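Local coordinates for protein M32 carboxypeptidase (Chitinophagaceae bacterium, PDB 7A03) that is probably a metal-dependent carboxypeptidase of family M32, removing residues from the C-terminal ends of peptides, at residues F238-V249 / E268-P279. Numbering follows the deposited sequence. Where two conformers were deposited one is given.
Sequences FTTSFNPLDVRV and EGGHALYEQGLP
In one conformer, Ser241 OG donates to Glu275 OE1 at 2.7 Å, coming from above the carboxylate plane, 57° out of it. The other oxygen, Glu275 OE2, bonds to His296. The Glu268 carboxylate is met differently: Thr239 OG1 donates to the anti lone pair of Glu268 OE1 at 2.8 Å. Thr239 OG1 also lies obliquely to the His271 ring and 3.4 Å from His271 CB. The Glu268 chain bends at chi2 (-53°), which turns its carboxylate back to Thr239.

Beside these polar links, the neighbouring strand packs with apolar side chains. Val249 CG1 lies 3.7 Å from Ala272 CB. Val247 straddles the next turn, with CG1 on Ala272 and Glu275 CB, and CG2 3.6 Å from Gln276 CG. At the far end Pro244 CB rests 3.4 Å from Leu278 O, and a water donates to both Pro244 O and Gln276 O.

A leucine in place of Glu268 would probably leave the Thr239 hydroxyl without its carboxylate acceptor. The hairpin thus packs along helix 258-277, which carries an HExxH pattern with no metal bound here. Glu268 is probably the catalytic glutamate of that motif, as in related metallopeptidases, and Thr239 would then be a second-shell residue that helps fix its carboxylate.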
loop_
_atom_site.group_PDB
_atom_site.type_symbol
_atom_site.label_atom_id
_atom_site.label_comp_id
_atom_site.label_asym_id
_atom_site.label_seq_id
_atom_site.Cartn_x
_atom_site.Cartn_y
_atom_site.Cartn_z
ATOM N N PHE A 238 -6.581 6.380 -5.437
ATOM C CA PHE A 238 -6.590 5.915 -4.058
ATOM C C PHE A 238 -7.948 5.310 -3.733
ATOM O O PHE A 238 -8.905 5.423 -4.500
ATOM C CB PHE A 238 -6.229 7.034 -3.054
ATOM C CG PHE A 238 -7.259 8.148 -2.951
ATOM C CD1 PHE A 238 -7.207 9.241 -3.804
ATOM C CD2 PHE A 238 -8.260 8.092 -2.009
ATOM C CE1 PHE A 238 -8.136 10.286 -3.718
ATOM C CE2 PHE A 238 -9.192 9.133 -1.904
ATOM C CZ PHE A 238 -9.131 10.224 -2.773
ATOM N N THR A 239 -8.002 4.656 -2.574
ATOM C CA THR A 239 -9.213 4.105 -1.997
ATOM C C THR A 239 -9.377 4.714 -0.612
ATOM O O THR A 239 -8.404 4.839 0.139
ATOM C CB THR A 239 -9.101 2.567 -1.888
ATOM O OG1 THR A 239 -9.003 2.009 -3.200
ATOM C CG2 THR A 239 -10.318 1.968 -1.206
ATOM N N THR A 240 -10.609 5.105 -0.269
ATOM C CA THR A 240 -10.903 5.635 1.055
ATOM C C THR A 240 -12.244 5.094 1.511
ATOM O O THR A 240 -13.193 4.993 0.725
ATOM C CB THR A 240 -10.898 7.172 1.066
ATOM O OG1 THR A 240 -10.975 7.649 2.424
ATOM C CG2 THR A 240 -12.074 7.751 0.266
ATOM N N SER A 241 -12.332 4.741 2.783
ATOM C CA SER A 241 -13.571 4.236 3.348
ATOM C C SER A 241 -14.037 5.158 4.468
ATOM O O SER A 241 -13.254 5.521 5.356
ATOM C CB SER A 241 -13.397 2.815 3.870
ATOM O OG SER A 241 -12.478 2.795 4.942
ATOM N N PHE A 242 -15.310 5.542 4.414
ATOM C CA PHE A 242 -15.954 6.319 5.471
ATOM C C PHE A 242 -16.698 5.427 6.448
ATOM O O PHE A 242 -17.199 5.913 7.471
ATOM C CB PHE A 242 -16.935 7.347 4.871
ATOM C CG PHE A 242 -16.341 8.199 3.781
ATOM C CD1 PHE A 242 -14.982 8.498 3.775
ATOM C CD2 PHE A 242 -17.134 8.705 2.767
ATOM C CE1 PHE A 242 -14.423 9.256 2.769
ATOM C CE2 PHE A 242 -16.586 9.494 1.765
ATOM C CZ PHE A 242 -15.227 9.772 1.757
ATOM N N ASN A 243 -16.766 4.129 6.141
ATOM C CA ASN A 243 -17.434 3.012 6.796
ATOM C C ASN A 243 -17.524 1.919 5.729
ATOM O O ASN A 243 -17.315 2.200 4.540
ATOM C CB ASN A 243 -18.820 3.415 7.329
ATOM C CG ASN A 243 -19.752 3.916 6.220
ATOM O OD1 ASN A 243 -20.407 3.128 5.552
ATOM N ND2 ASN A 243 -19.829 5.241 6.056
ATOM N N PRO A 244 -17.840 0.678 6.089
ATOM C CA PRO A 244 -17.865 -0.388 5.064
ATOM C C PRO A 244 -18.928 -0.197 3.990
ATOM O O PRO A 244 -18.851 -0.842 2.923
ATOM C CB PRO A 244 -18.095 -1.662 5.887
ATOM C CG PRO A 244 -17.621 -1.302 7.288
ATOM C CD PRO A 244 -18.011 0.141 7.451
ATOM N N LEU A 245 -19.925 0.661 4.221
ATOM C CA LEU A 245 -20.980 0.923 3.249
ATOM C C LEU A 245 -20.727 2.189 2.435
ATOM O O LEU A 245 -21.623 2.654 1.712
ATOM C CB LEU A 245 -22.355 0.973 3.931
ATOM C CG LEU A 245 -22.715 -0.347 4.628
ATOM C CD1 LEU A 245 -23.952 -0.183 5.491
ATOM C CD2 LEU A 245 -22.938 -1.454 3.614
ATOM N N ASP A 246 -19.516 2.759 2.530
ATOM C CA ASP A 246 -19.220 3.953 1.741
ATOM C C ASP A 246 -17.709 3.940 1.508
ATOM O O ASP A 246 -16.928 4.607 2.206
ATOM C CB ASP A 246 -19.685 5.230 2.434
ATOM C CG ASP A 246 -19.662 6.432 1.521
ATOM O OD1 ASP A 246 -19.127 6.341 0.410
ATOM O OD2 ASP A 246 -20.190 7.497 1.932
ATOM N N VAL A 247 -17.321 3.185 0.483
ATOM C CA VAL A 247 -15.926 2.930 0.154
ATOM C C VAL A 247 -15.700 3.447 -1.254
ATOM O O VAL A 247 -16.234 2.887 -2.218
ATOM C CB VAL A 247 -15.598 1.437 0.247
ATOM C CG1 VAL A 247 -14.125 1.213 -0.167
ATOM C CG2 VAL A 247 -15.882 0.915 1.655
ATOM N N ARG A 248 -14.908 4.505 -1.384
ATOM C CA ARG A 248 -14.792 5.248 -2.631
ATOM C C ARG A 248 -13.402 5.068 -3.227
ATOM O O ARG A 248 -12.403 4.975 -2.497
ATOM C CB ARG A 248 -15.121 6.741 -2.424
ATOM C CG ARG A 248 -16.491 6.924 -1.784
ATOM C CD ARG A 248 -16.945 8.376 -1.780
ATOM N NE ARG A 248 -18.164 8.518 -1.004
ATOM C CZ ARG A 248 -18.817 9.664 -0.853
ATOM N NH1 ARG A 248 -18.416 10.748 -1.501
ATOM N NH2 ARG A 248 -19.878 9.701 -0.074
ATOM N N VAL A 249 -13.352 4.987 -4.557
ATOM C CA VAL A 249 -12.097 4.855 -5.286
ATOM C C VAL A 249 -11.942 6.010 -6.258
ATOM O O VAL A 249 -12.920 6.613 -6.715
ATOM C CB VAL A 249 -12.007 3.501 -6.028
ATOM C CG1 VAL A 249 -12.065 2.370 -5.038
ATOM C CG2 VAL A 249 -13.115 3.374 -7.075
ATOM N N GLU A 268 -7.136 -0.399 -7.155
ATOM C CA GLU A 268 -8.010 0.203 -6.153
ATOM C C GLU A 268 -9.194 -0.698 -5.833
ATOM O O GLU A 268 -9.597 -0.799 -4.672
ATOM C CB GLU A 268 -8.489 1.590 -6.591
ATOM C CG GLU A 268 -7.371 2.565 -6.909
ATOM C CD GLU A 268 -6.352 2.712 -5.789
ATOM O OE1 GLU A 268 -6.710 2.589 -4.613
ATOM O OE2 GLU A 268 -5.165 2.940 -6.098
ATOM N N GLY A 269 -9.754 -1.372 -6.840
ATOM C CA GLY A 269 -10.793 -2.341 -6.568
ATOM C C GLY A 269 -10.385 -3.338 -5.505
ATOM O O GLY A 269 -11.189 -3.714 -4.645
ATOM N N GLY A 270 -9.127 -3.790 -5.548
ATOM C CA GLY A 270 -8.701 -4.769 -4.553
ATOM C C GLY A 270 -8.737 -4.215 -3.137
ATOM O O GLY A 270 -9.242 -4.869 -2.196
ATOM N N HIS A 271 -8.237 -2.976 -2.978
ATOM C CA HIS A 271 -8.403 -2.279 -1.689
ATOM C C HIS A 271 -9.879 -2.171 -1.298
ATOM O O HIS A 271 -10.263 -2.393 -0.130
ATOM C CB HIS A 271 -7.862 -0.855 -1.773
ATOM C CG HIS A 271 -6.368 -0.732 -1.770
ATOM N ND1 HIS A 271 -5.551 -1.369 -0.855
ATOM C CD2 HIS A 271 -5.550 0.005 -2.556
ATOM C CE1 HIS A 271 -4.292 -1.023 -1.081
ATOM N NE2 HIS A 271 -4.264 -0.200 -2.116
ATOM N N ALA A 272 -10.711 -1.781 -2.258
ATOM C CA ALA A 272 -12.090 -1.439 -1.945
ATOM C C ALA A 272 -12.887 -2.670 -1.552
ATOM O O ALA A 272 -13.736 -2.601 -0.656
ATOM C CB ALA A 272 -12.742 -0.727 -3.118
ATOM N N LEU A 273 -12.608 -3.814 -2.182
ATOM C CA LEU A 273 -13.312 -5.037 -1.824
ATOM C C LEU A 273 -12.983 -5.433 -0.393
ATOM O O LEU A 273 -13.855 -5.908 0.354
ATOM C CB LEU A 273 -12.944 -6.169 -2.788
ATOM C CG LEU A 273 -13.423 -6.024 -4.229
ATOM C CD1 LEU A 273 -12.686 -7.029 -5.119
ATOM C CD2 LEU A 273 -14.951 -6.208 -4.331
ATOM N N TYR A 274 -11.714 -5.249 0.006
ATOM C CA TYR A 274 -11.363 -5.472 1.405
ATOM C C TYR A 274 -12.180 -4.570 2.329
ATOM O O TYR A 274 -12.792 -5.041 3.297
ATOM C CB TYR A 274 -9.867 -5.191 1.589
ATOM C CG TYR A 274 -9.234 -5.601 2.903
ATOM C CD1 TYR A 274 -9.944 -6.292 3.883
ATOM C CD2 TYR A 274 -7.885 -5.331 3.129
ATOM C CE1 TYR A 274 -9.322 -6.692 5.068
ATOM C CE2 TYR A 274 -7.250 -5.734 4.307
ATOM C CZ TYR A 274 -7.979 -6.419 5.265
ATOM O OH TYR A 274 -7.330 -6.813 6.420
ATOM N N GLU A 275 -12.158 -3.256 2.067
ATOM C CA GLU A 275 -12.878 -2.322 2.942
ATOM C C GLU A 275 -14.378 -2.625 3.000
ATOM O O GLU A 275 -15.000 -2.523 4.071
ATOM C CB GLU A 275 -12.630 -0.886 2.502
ATOM C CG GLU A 275 -11.197 -0.425 2.767
ATOM C CD GLU A 275 -10.917 -0.233 4.253
ATOM O OE1 GLU A 275 -11.823 0.203 4.989
ATOM O OE2 GLU A 275 -9.780 -0.490 4.711
ATOM N N GLN A 276 -14.969 -3.028 1.874
ATOM C CA GLN A 276 -16.392 -3.364 1.854
ATOM C C GLN A 276 -16.675 -4.674 2.575
ATOM O O GLN A 276 -17.845 -4.972 2.862
ATOM C CB GLN A 276 -16.946 -3.387 0.428
ATOM C CG GLN A 276 -17.057 -1.999 -0.177
ATOM C CD GLN A 276 -17.789 -1.980 -1.513
ATOM O OE1 GLN A 276 -17.758 -2.949 -2.259
ATOM N NE2 GLN A 276 -18.442 -0.868 -1.824
ATOM N N GLY A 277 -15.640 -5.467 2.859
ATOM C CA GLY A 277 -15.829 -6.699 3.598
ATOM C C GLY A 277 -15.593 -6.645 5.096
ATOM O O GLY A 277 -15.828 -7.644 5.785
ATOM N N LEU A 278 -15.159 -5.507 5.633
ATOM C CA LEU A 278 -14.998 -5.386 7.078
ATOM C C LEU A 278 -16.374 -5.267 7.743
ATOM O O LEU A 278 -17.302 -4.696 7.167
ATOM C CB LEU A 278 -14.137 -4.165 7.417
ATOM C CG LEU A 278 -12.680 -4.270 6.944
ATOM C CD1 LEU A 278 -12.017 -2.909 6.778
ATOM C CD2 LEU A 278 -11.857 -5.163 7.859
ATOM N N PRO A 279 -16.542 -5.822 8.945
ATOM C CA PRO A 279 -17.886 -5.868 9.553
ATOM C C PRO A 279 -18.338 -4.509 10.072
ATOM O O PRO A 279 -17.597 -3.819 10.783
ATOM C CB PRO A 279 -17.748 -6.893 10.685
ATOM C CG PRO A 279 -16.277 -7.014 10.944
ATOM C CD PRO A 279 -15.537 -6.576 9.716
HETATM O O HOH W 1 -20.043 -3.217 2.242
#